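Local atomic coordinates of oxidoreductase, 2OG-Fe(II) oxygenase family (Burkholderia pseudomallei, PDB entry 6N1F), a protein that binds an iron ion and probably catalyses oxidation reactions as a member of the iron/ascorbate-dependent oxidoreductase family. Residues D38-A41 / Q42-V46; P52-A56 / F57-E61; L62-I65 / D66-A70; A120-T123 / R124-D128. One frame throughout, in Å; residues are numbered along the deposited sequence.

Contact 1 of 4, residues D38-A41 / Q42-V46; sequences DYAA and QLREV
Leu43 sits one helical turn after Tyr39, and both are buried on this inner side of the helix. The amide of Leu43 is bonded almost straight to the carbonyl of Tyr39, four residues earlier (Leu43 N to Tyr39 O 3.1 Å, N-H...O angle 169°), while Leu43 CB also rests 3.6 Å from Ala40 O. Because CG stands anti to the backbone N (chi1 -180°), the branched end of the leucine leaves these carbonyls and is spent on other parts of the fold. The same i to i+4 pattern of an alpha-helix runs through the whole segment, from Gln42 N to Asp38 O at 3.0 Å to Glu45 N to Ala41 O at 2.8 Å.

The outer side is looser. Arg44 bends at its third torsion (chi3 -57°) and lays its guanidinium back along the helix, one face over the Ala40-Ala41 peptide, with Ala41 CA 3.5 Å above that plane. Arg44 NH2 comes within 3.9 Å of Ala40 CB, a contact of van der Waals kind. Glu45 is also solvent-facing, its CG 3.5 Å from Ala41 O.

Among its neighbours, helix 36-45 turns Leu43 and Tyr39 onto Met129 of helix 120-130, with Tyr39 reaching Leu51 of strand 48-51 too. Gln42 packs on Phe29 of strand 27-29 and on Val49, and its OE1 is hydrogen-bonded to Asn32.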
loop_
_atom_site.group_PDB
_atom_site.type_symbol
_atom_site.label_atom_id
_atom_site.label_comp_id
_atom_site.label_asym_id
_atom_site.label_seq_id
_atom_site.Cartn_x
_atom_site.Cartn_y
_atom_site.Cartn_z
ATOM N N ASP A 38 8.762 -13.329 -11.682
ATOM C CA ASP A 38 9.381 -13.330 -10.357
ATOM C C ASP A 38 8.529 -12.577 -9.344
ATOM O O ASP A 38 8.355 -13.040 -8.210
ATOM C CB ASP A 38 10.787 -12.720 -10.430
ATOM C CG ASP A 38 11.636 -13.348 -11.525
ATOM O OD1 ASP A 38 11.882 -14.578 -11.461
ATOM O OD2 ASP A 38 12.036 -12.616 -12.459
ATOM N N TYR A 39 8.013 -11.399 -9.718
ATOM C CA TYR A 39 7.168 -10.643 -8.795
ATOM C C TYR A 39 5.979 -11.477 -8.315
ATOM O O TYR A 39 5.715 -11.565 -7.109
ATOM C CB TYR A 39 6.659 -9.361 -9.442
ATOM C CG TYR A 39 7.703 -8.441 -10.013
ATOM C CD1 TYR A 39 9.009 -8.464 -9.557
ATOM C CD2 TYR A 39 7.369 -7.544 -11.020
ATOM C CE1 TYR A 39 9.947 -7.618 -10.072
ATOM C CE2 TYR A 39 8.299 -6.699 -11.554
ATOM C CZ TYR A 39 9.582 -6.732 -11.077
ATOM O OH TYR A 39 10.505 -5.883 -11.602
ATOM N N ALA A 40 5.236 -12.080 -9.251
ATOM C CA ALA A 40 4.038 -12.828 -8.869
ATOM C C ALA A 40 4.388 -14.074 -8.062
ATOM O O ALA A 40 3.644 -14.463 -7.155
ATOM C CB ALA A 40 3.236 -13.207 -10.113
ATOM N N ALA A 41 5.510 -14.725 -8.387
ATOM C CA ALA A 41 5.908 -15.921 -7.650
ATOM C C ALA A 41 6.283 -15.593 -6.205
ATOM O O ALA A 41 5.964 -16.359 -5.290
ATOM C CB ALA A 41 7.063 -16.615 -8.367
ATOM N N GLN A 42 6.960 -14.462 -5.972
ATOM C CA GLN A 42 7.295 -14.096 -4.595
ATOM C C GLN A 42 6.048 -13.733 -3.811
ATOM O O GLN A 42 5.923 -14.089 -2.632
ATOM C CB GLN A 42 8.285 -12.930 -4.550
ATOM C CG GLN A 42 8.938 -12.797 -3.171
ATOM C CD GLN A 42 9.836 -11.592 -3.034
ATOM O OE1 GLN A 42 10.471 -11.159 -3.984
ATOM N NE2 GLN A 42 9.888 -11.036 -1.830
ATOM N N LEU A 43 5.133 -12.996 -4.444
ATOM C CA LEU A 43 3.854 -12.697 -3.817
ATOM C C LEU A 43 3.124 -13.985 -3.474
ATOM O O LEU A 43 2.534 -14.110 -2.390
ATOM C CB LEU A 43 3.009 -11.823 -4.749
ATOM C CG LEU A 43 1.630 -11.408 -4.244
ATOM C CD1 LEU A 43 1.794 -10.521 -3.040
ATOM C CD2 LEU A 43 0.829 -10.680 -5.320
ATOM N N ARG A 44 3.181 -14.961 -4.386
ATOM C CA ARG A 44 2.565 -16.266 -4.164
ATOM C C ARG A 44 3.221 -17.009 -3.002
ATOM O O ARG A 44 2.534 -17.453 -2.075
ATOM C CB ARG A 44 2.645 -17.095 -5.448
ATOM C CG ARG A 44 1.374 -17.866 -5.784
ATOM C CD ARG A 44 1.516 -18.675 -7.073
ATOM N NE ARG A 44 1.869 -17.835 -8.218
ATOM C CZ ARG A 44 2.981 -17.960 -8.943
ATOM N NH1 ARG A 44 3.871 -18.908 -8.663
ATOM N NH2 ARG A 44 3.198 -17.134 -9.959
ATOM N N GLU A 45 4.548 -17.163 -3.030
ATOM C CA GLU A 45 5.200 -18.039 -2.056
ATOM C C GLU A 45 5.430 -17.332 -0.730
ATOM O O GLU A 45 5.142 -17.888 0.333
ATOM C CB GLU A 45 6.528 -18.556 -2.614
ATOM C CG GLU A 45 6.356 -19.500 -3.802
ATOM C CD GLU A 45 7.667 -19.841 -4.487
ATOM O OE1 GLU A 45 8.602 -19.001 -4.451
ATOM O OE2 GLU A 45 7.754 -20.953 -5.058
ATOM N N VAL A 46 5.947 -16.105 -0.785
ATOM C CA VAL A 46 6.272 -15.334 0.409
ATOM C C VAL A 46 5.040 -14.615 0.949
ATOM O O VAL A 46 4.837 -14.539 2.164
ATOM C CB VAL A 46 7.410 -14.342 0.091
ATOM C CG1 VAL A 46 7.623 -13.385 1.236
ATOM C CG2 VAL A 46 8.690 -15.080 -0.228
#

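Contact 2 of 4, residues P52-A56 / F57-E61; sequences PAYVA and FDAHE
Tyr54 and Ala59 make the main apolar contact of this turn, a CH-pi interaction. Tyr54 CG lies beside its backbone N (chi1 -61°), which turns the ring toward Ala59. Ala59 CB lies 3.6 Å from the centroid of the Tyr54 ring, only 10° off its normal, and Ala53 CB covers the centre of the opposite face, which leaves the ring sandwiched between two methyl groups. The peptide bond from Ala53 to Tyr54 is cis, consistent with Ala53 CB lying over the ring of the next residue. Phe57 O lies in the plane of the ring at its edge, 4.0 Å from Tyr54 CG and 3.2 Å from Tyr54 CB. A second, smaller apolar pair joins Ala56 CB to Phe57 CD2 at 3.7 Å, and Ala56 O stands over one face of the phenylalanine ring.

Here the loop from strand 48-51 becomes helix 59-70, with Asp58 at the N-cap. What forms is one half of a capping box: the side chain of Glu61, three residues on, accepts a hydrogen bond from the N-cap amide, while the Asp58 side chain makes no capping bond.

Asp58 N is 2.7 Å from Glu61 OE1, with an N-H...O angle of 159°, and the carboxylate uses its anti lone pair, the one away from OE2. Asp58 instead sends OD2 into a salt bridge with Arg121 of helix 120-130. From the same helix Arg122 NH1 donates to Ala56 O, and Phe57 packs on Arg122 and on Leu117.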
loop_
_atom_site.group_PDB
_atom_site.type_symbol
_atom_site.label_atom_id
_atom_site.label_comp_id
_atom_site.label_asym_id
_atom_site.label_seq_id
_atom_site.Cartn_x
_atom_site.Cartn_y
_atom_site.Cartn_z
ATOM N N PRO A 52 11.394 -2.521 -7.248
ATOM C CA PRO A 52 12.337 -1.399 -7.226
ATOM C C PRO A 52 11.782 -0.208 -7.985
ATOM O O PRO A 52 10.930 -0.333 -8.871
ATOM C CB PRO A 52 13.580 -1.965 -7.921
ATOM C CG PRO A 52 13.043 -3.017 -8.862
ATOM C CD PRO A 52 11.777 -3.563 -8.219
ATOM N N ALA A 53 12.273 0.967 -7.617
ATOM C CA ALA A 53 11.994 2.163 -8.409
ATOM C C ALA A 53 12.724 2.056 -9.749
ATOM O O ALA A 53 13.916 1.742 -9.775
ATOM C CB ALA A 53 12.447 3.405 -7.641
ATOM N N TYR A 54 12.039 2.304 -10.871
ATOM C CA TYR A 54 10.678 2.767 -10.964
ATOM C C TYR A 54 9.873 1.857 -11.884
ATOM O O TYR A 54 9.363 2.307 -12.909
ATOM C CB TYR A 54 10.670 4.194 -11.519
ATOM C CG TYR A 54 11.409 5.175 -10.636
ATOM C CD1 TYR A 54 10.736 5.871 -9.648
ATOM C CD2 TYR A 54 12.777 5.408 -10.796
ATOM C CE1 TYR A 54 11.382 6.766 -8.834
ATOM C CE2 TYR A 54 13.444 6.309 -9.975
ATOM C CZ TYR A 54 12.735 6.989 -9.004
ATOM O OH TYR A 54 13.369 7.885 -8.185
ATOM N N VAL A 55 9.775 0.584 -11.519
ATOM C CA VAL A 55 9.108 -0.409 -12.362
ATOM C C VAL A 55 7.614 -0.120 -12.474
ATOM O O VAL A 55 7.082 0.037 -13.575
ATOM C CB VAL A 55 9.369 -1.822 -11.815
ATOM C CG1 VAL A 55 8.432 -2.830 -12.445
ATOM C CG2 VAL A 55 10.846 -2.204 -12.019
ATOM N N ALA A 56 6.909 -0.044 -11.338
ATOM C CA ALA A 56 5.450 0.046 -11.415
ATOM C C ALA A 56 4.971 1.449 -11.779
ATOM O O ALA A 56 3.990 1.602 -12.521
ATOM C CB ALA A 56 4.822 -0.387 -10.091
ATOM N N PHE A 57 5.615 2.480 -11.231
ATOM C CA PHE A 57 5.268 3.869 -11.491
ATOM C C PHE A 57 6.537 4.620 -11.850
ATOM O O PHE A 57 7.528 4.540 -11.120
ATOM C CB PHE A 57 4.616 4.498 -10.274
ATOM C CG PHE A 57 3.331 3.860 -9.901
ATOM C CD1 PHE A 57 2.137 4.349 -10.409
ATOM C CD2 PHE A 57 3.300 2.769 -9.056
ATOM C CE1 PHE A 57 0.930 3.761 -10.071
ATOM C CE2 PHE A 57 2.095 2.174 -8.716
ATOM C CZ PHE A 57 0.908 2.671 -9.226
ATOM N N ASP A 58 6.512 5.314 -12.983
ATOM C CA ASP A 58 7.691 6.021 -13.442
ATOM C C ASP A 58 7.998 7.167 -12.480
ATOM O O ASP A 58 7.162 7.555 -11.658
ATOM C CB ASP A 58 7.487 6.514 -14.880
ATOM C CG ASP A 58 7.354 5.360 -15.884
ATOM O OD1 ASP A 58 7.800 4.236 -15.574
ATOM O OD2 ASP A 58 6.810 5.573 -16.991
ATOM N N ALA A 59 9.232 7.677 -12.543
ATOM C CA ALA A 59 9.617 8.710 -11.586
ATOM C C ALA A 59 8.810 9.986 -11.808
ATOM O O ALA A 59 8.353 10.617 -10.847
ATOM C CB ALA A 59 11.116 8.997 -11.674
ATOM N N HIS A 60 8.611 10.383 -13.069
ATOM C CA HIS A 60 7.843 11.601 -13.289
ATOM C C HIS A 60 6.393 11.430 -12.847
ATOM O O HIS A 60 5.759 12.410 -12.463
ATOM C CB HIS A 60 7.934 12.049 -14.752
ATOM C CG HIS A 60 7.171 11.187 -15.701
ATOM N ND1 HIS A 60 7.734 10.097 -16.329
ATOM C CD2 HIS A 60 5.892 11.262 -16.142
ATOM C CE1 HIS A 60 6.831 9.531 -17.114
ATOM N NE2 HIS A 60 5.708 10.220 -17.023
ATOM N N GLU A 61 5.873 10.200 -12.863
ATOM C CA GLU A 61 4.520 9.946 -12.378
ATOM C C GLU A 61 4.448 10.059 -10.862
ATOM O O GLU A 61 3.476 10.598 -10.314
ATOM C CB GLU A 61 4.058 8.559 -12.819
ATOM C CG GLU A 61 4.010 8.366 -14.342
ATOM C CD GLU A 61 3.583 6.961 -14.737
ATOM O OE1 GLU A 61 4.167 5.992 -14.209
ATOM O OE2 GLU A 61 2.646 6.819 -15.553
#

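Contact 3 of 4, residues L62-I65 / D66-A70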
loop_
_atom_site.group_PDB
_atom_site.type_symbol
_atom_site.label_atom_id
_atom_site.label_comp_id
_atom_site.label_asym_id
_atom_site.label_seq_id
_atom_site.Cartn_x
_atom_site.Cartn_y
_atom_site.Cartn_z
ATOM N N LEU A 62 5.456 9.538 -10.163
ATOM C CA LEU A 62 5.488 9.709 -8.716
ATOM C C LEU A 62 5.644 11.174 -8.354
ATOM O O LEU A 62 5.030 11.643 -7.394
ATOM C CB LEU A 62 6.611 8.879 -8.096
ATOM C CG LEU A 62 6.302 7.382 -8.151
ATOM C CD1 LEU A 62 7.270 6.593 -7.297
ATOM C CD2 LEU A 62 4.857 7.099 -7.738
ATOM N N ALA A 63 6.467 11.904 -9.107
ATOM C CA ALA A 63 6.561 13.349 -8.921
ATOM C C ALA A 63 5.191 14.016 -9.032
ATOM O O ALA A 63 4.842 14.869 -8.210
ATOM C CB ALA A 63 7.536 13.942 -9.938
ATOM N N ARG A 64 4.393 13.626 -10.023
ATOM C CA ARG A 64 3.060 14.199 -10.156
ATOM C C ARG A 64 2.195 13.855 -8.948
ATOM O O ARG A 64 1.565 14.735 -8.345
ATOM C CB ARG A 64 2.402 13.712 -11.444
ATOM C CG ARG A 64 1.113 14.443 -11.785
ATOM C CD ARG A 64 0.473 13.868 -13.046
ATOM N NE ARG A 64 -0.725 14.605 -13.450
ATOM C CZ ARG A 64 -1.701 14.091 -14.196
ATOM N NH1 ARG A 64 -1.622 12.833 -14.614
ATOM N NH2 ARG A 64 -2.761 14.826 -14.515
ATOM N N ILE A 65 2.143 12.571 -8.589
ATOM C CA ILE A 65 1.358 12.144 -7.432
ATOM C C ILE A 65 1.743 12.951 -6.203
ATOM O O ILE A 65 0.877 13.406 -5.443
ATOM C CB ILE A 65 1.540 10.635 -7.189
ATOM C CG1 ILE A 65 0.911 9.832 -8.326
ATOM C CG2 ILE A 65 0.979 10.240 -5.809
ATOM C CD1 ILE A 65 1.302 8.374 -8.289
ATOM N N ASP A 66 3.043 13.179 -6.017
ATOM C CA ASP A 66 3.515 13.933 -4.859
ATOM C C ASP A 66 2.996 15.367 -4.871
ATOM O O ASP A 66 2.548 15.880 -3.837
ATOM C CB ASP A 66 5.040 13.918 -4.811
ATOM C CG ASP A 66 5.565 13.672 -3.421
ATOM O OD1 ASP A 66 4.747 13.700 -2.474
ATOM O OD2 ASP A 66 6.784 13.436 -3.277
ATOM N N ALA A 67 3.056 16.037 -6.026
ATOM C CA ALA A 67 2.521 17.394 -6.114
ATOM C C ALA A 67 1.021 17.407 -5.857
ATOM O O ALA A 67 0.501 18.322 -5.210
ATOM C CB ALA A 67 2.830 18.000 -7.485
ATOM N N LEU A 68 0.313 16.391 -6.340
ATOM C CA LEU A 68 -1.139 16.376 -6.201
ATOM C C LEU A 68 -1.565 16.099 -4.765
ATOM O O LEU A 68 -2.476 16.756 -4.251
ATOM C CB LEU A 68 -1.745 15.344 -7.148
ATOM C CG LEU A 68 -1.760 15.685 -8.638
ATOM C CD1 LEU A 68 -2.157 14.465 -9.448
ATOM C CD2 LEU A 68 -2.729 16.818 -8.888
ATOM N N GLN A 69 -0.932 15.128 -4.098
ATOM C CA GLN A 69 -1.383 14.786 -2.749
ATOM C C GLN A 69 -1.155 15.939 -1.773
ATOM O O GLN A 69 -1.941 16.124 -0.831
ATOM C CB GLN A 69 -0.701 13.496 -2.270
ATOM C CG GLN A 69 0.812 13.527 -2.269
ATOM C CD GLN A 69 1.364 14.084 -0.980
ATOM O OE1 GLN A 69 0.723 13.986 0.068
ATOM N NE2 GLN A 69 2.545 14.690 -1.049
ATOM N N ALA A 70 -0.117 16.748 -2.006
ATOM C CA ALA A 70 0.118 17.918 -1.168
ATOM C C ALA A 70 -1.115 18.817 -1.089
ATOM O O ALA A 70 -1.415 19.382 -0.031
ATOM C CB ALA A 70 1.323 18.697 -1.701
#
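Gln69 N is held by Ile65 O at 2.8 Å, the shortest bond between these two helical turns, with an N-H...O angle of 163°. The same oxygen is approached by the side chain as well, Gln69 CG lying 3.2 Å from Ile65 O, because chi1 of 57° places CG between the backbone N and the carbonyl carbon. A second bend, chi2 of 87°, brings the amide end back over the previous turn. There Gln69 NE2 makes two weak, bent hydrogen bonds, to Asp66 OD1 at 2.8 Å and to Asp66 O at 3.0 Å, while OE1 accepts from Arg91. The rotation of the amide is thus probably set, if loosely at the nitrogen, which is turned to Asp66 while the oxygen faces the arginine.

All of this belongs to helix 59-70, an alpha-helix with one buried side (Leu62, Ile65, Gln69) and one exposed (Ala63, Arg64, Ala67).

Leu68 spans the two regimes. Its amide bonds to Arg64 O at 2.9 Å, and with CG set beside its own backbone N the side chain stays near that carbonyl, CG 3.5 Å from Arg64 O. The extended Arg64 chain and the leucine cross obliquely, touching at Arg64 CG to Leu68 CD1, 4.0 Å. Leu68 then continues onto His109, Thr112 and Ile113 of helix 109-117, and Arg64 also touches Thr112.

Contact 4 of 4, residues A120-T123 / R124-D128; sequences ARRT and RFFGD
Phe126 N and Arg122 O make a nearly straight helix bond, 2.9 Å with an N-H...O angle of 170°, and two residues earlier in the helix Arg124 N meets Ala120 O at 2.9 Å. The bond from Gly127 N to Thr123 O is as short but more bent. Thr123 OG1 is hydrogen-bonded to Asp119 O.

Of the side chains, Arg122 has two acidic partners: its NH2 forms salt bridges with Asp119 and Glu61. Bends at its second and third torsions (chi2 57°) fold the chain round to these acids and place Arg122 NH1 3.5 Å above the guanidinium plane of Arg121.

Beyond the polar groups comes the aromatic packing, with Phe126 buried. Phe126 CD2, at the ring edge, is 3.4 Å from Arg122 O, and Phe126 CE2 is 4.1 Å from Arg122 CG, the guanidinium and ring planes being 45° apart. Phe125 turns its edge to Phe126, putting its CD2 3.8 Å above the centre of that ring.

The close approach of the Arg121 and Arg122 guanidiniums is probably tolerated because acids offset their charge: Asp119 just before the helix itself, and Asp58 and Glu61, which tie the start of helix 120-130 to the start of helix 59-70.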
loop_
_atom_site.group_PDB
_atom_site.type_symbol
_atom_site.label_atom_id
_atom_site.label_comp_id
_atom_site.label_asym_id
_atom_site.label_seq_id
_atom_site.Cartn_x
_atom_site.Cartn_y
_atom_site.Cartn_z
ATOM N N ALA A 120 -4.855 1.797 -17.624
ATOM C CA ALA A 120 -4.709 0.508 -18.295
ATOM C C ALA A 120 -3.363 -0.134 -17.984
ATOM O O ALA A 120 -3.280 -1.348 -17.755
ATOM C CB ALA A 120 -4.883 0.681 -19.808
ATOM N N ARG A 121 -2.295 0.662 -17.984
ATOM C CA ARG A 121 -0.978 0.124 -17.657
ATOM C C ARG A 121 -0.972 -0.519 -16.272
ATOM O O ARG A 121 -0.487 -1.642 -16.106
ATOM C CB ARG A 121 0.072 1.229 -17.748
ATOM C CG ARG A 121 1.436 0.837 -17.231
ATOM C CD ARG A 121 2.411 1.998 -17.379
ATOM N NE ARG A 121 3.693 1.685 -16.760
ATOM C CZ ARG A 121 4.726 2.518 -16.682
ATOM N NH1 ARG A 121 4.655 3.742 -17.195
ATOM N NH2 ARG A 121 5.835 2.114 -16.081
ATOM N N ARG A 122 -1.534 0.159 -15.271
ATOM C CA ARG A 122 -1.512 -0.411 -13.925
ATOM C C ARG A 122 -2.480 -1.577 -13.790
ATOM O O ARG A 122 -2.181 -2.546 -13.085
ATOM C CB ARG A 122 -1.829 0.660 -12.888
ATOM C CG ARG A 122 -0.611 1.106 -12.079
ATOM C CD ARG A 122 0.507 1.628 -12.955
ATOM N NE ARG A 122 0.110 2.857 -13.614
ATOM C CZ ARG A 122 0.956 3.735 -14.130
ATOM N NH1 ARG A 122 2.266 3.528 -14.060
ATOM N NH2 ARG A 122 0.491 4.828 -14.715
ATOM N N THR A 123 -3.626 -1.515 -14.472
ATOM C CA THR A 123 -4.594 -2.605 -14.403
ATOM C C THR A 123 -4.019 -3.895 -14.978
ATOM O O THR A 123 -4.202 -4.979 -14.411
ATOM C CB THR A 123 -5.870 -2.211 -15.146
ATOM O OG1 THR A 123 -6.357 -0.974 -14.618
ATOM C CG2 THR A 123 -6.939 -3.295 -14.995
ATOM N N ARG A 124 -3.345 -3.805 -16.126
ATOM C CA ARG A 124 -2.673 -4.983 -16.663
ATOM C C ARG A 124 -1.563 -5.448 -15.731
ATOM O O ARG A 124 -1.399 -6.653 -15.507
ATOM C CB ARG A 124 -2.100 -4.687 -18.040
ATOM C CG ARG A 124 -3.123 -4.526 -19.144
ATOM C CD ARG A 124 -3.863 -5.825 -19.392
ATOM N NE ARG A 124 -4.479 -5.834 -20.715
ATOM C CZ ARG A 124 -5.258 -6.807 -21.174
ATOM N NH1 ARG A 124 -5.528 -7.861 -20.410
ATOM N NH2 ARG A 124 -5.772 -6.720 -22.394
ATOM N N PHE A 125 -0.785 -4.501 -15.194
ATOM C CA PHE A 125 0.380 -4.827 -14.372
ATOM C C PHE A 125 -0.028 -5.582 -13.114
ATOM O O PHE A 125 0.571 -6.602 -12.772
ATOM C CB PHE A 125 1.127 -3.539 -14.020
ATOM C CG PHE A 125 2.368 -3.737 -13.178
ATOM C CD1 PHE A 125 3.599 -3.958 -13.773
ATOM C CD2 PHE A 125 2.307 -3.646 -11.793
ATOM C CE1 PHE A 125 4.741 -4.125 -13.011
ATOM C CE2 PHE A 125 3.454 -3.797 -11.016
ATOM C CZ PHE A 125 4.674 -4.042 -11.627
ATOM N N PHE A 126 -1.053 -5.103 -12.413
ATOM C CA PHE A 126 -1.470 -5.821 -11.216
ATOM C C PHE A 126 -2.349 -7.021 -11.536
ATOM O O PHE A 126 -2.361 -7.979 -10.758
ATOM C CB PHE A 126 -2.145 -4.858 -10.240
ATOM C CG PHE A 126 -1.149 -3.961 -9.548
ATOM C CD1 PHE A 126 -0.319 -4.474 -8.562
ATOM C CD2 PHE A 126 -0.993 -2.637 -9.931
ATOM C CE1 PHE A 126 0.623 -3.680 -7.945
ATOM C CE2 PHE A 126 -0.059 -1.837 -9.316
ATOM C CZ PHE A 126 0.751 -2.361 -8.321
ATOM N N GLY A 127 -3.026 -7.019 -12.683
ATOM C CA GLY A 127 -3.725 -8.220 -13.113
ATOM C C GLY A 127 -2.791 -9.403 -13.292
ATOM O O GLY A 127 -3.081 -10.514 -12.848
ATOM N N ASP A 128 -1.657 -9.181 -13.958
ATOM C CA ASP A 128 -0.654 -10.235 -14.051
ATOM C C ASP A 128 -0.077 -10.565 -12.678
ATOM O O ASP A 128 0.190 -11.733 -12.369
ATOM C CB ASP A 128 0.458 -9.808 -15.000
ATOM C CG ASP A 128 -0.031 -9.658 -16.428
ATOM O OD1 ASP A 128 -1.242 -9.863 -16.657
ATOM O OD2 ASP A 128 0.792 -9.341 -17.309
#

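The four contacts follow one another along the chain: contact 1 on helix 36-45, contact 2 where the loop after strand 48-51 enters helix 59-70, contact 3 further along that helix, and contact 4 on helix 120-130. Contacts 2 and 3, centres 13 Å apart, touch through Phe57 on Leu62. Contacts 1 and 3 lie on opposite sides of the chain's centre, 29 Å apart. Contact 4 lies 16 Å from contact 1 and 14 Å from contact 2 between centres, touching the first by packing and the second by a salt bridge, a probable hydrogen bond and packing. These helices flank the double-stranded beta-helix core expected of this family, whose metal site (His155, Asp157, His209) holds the iron.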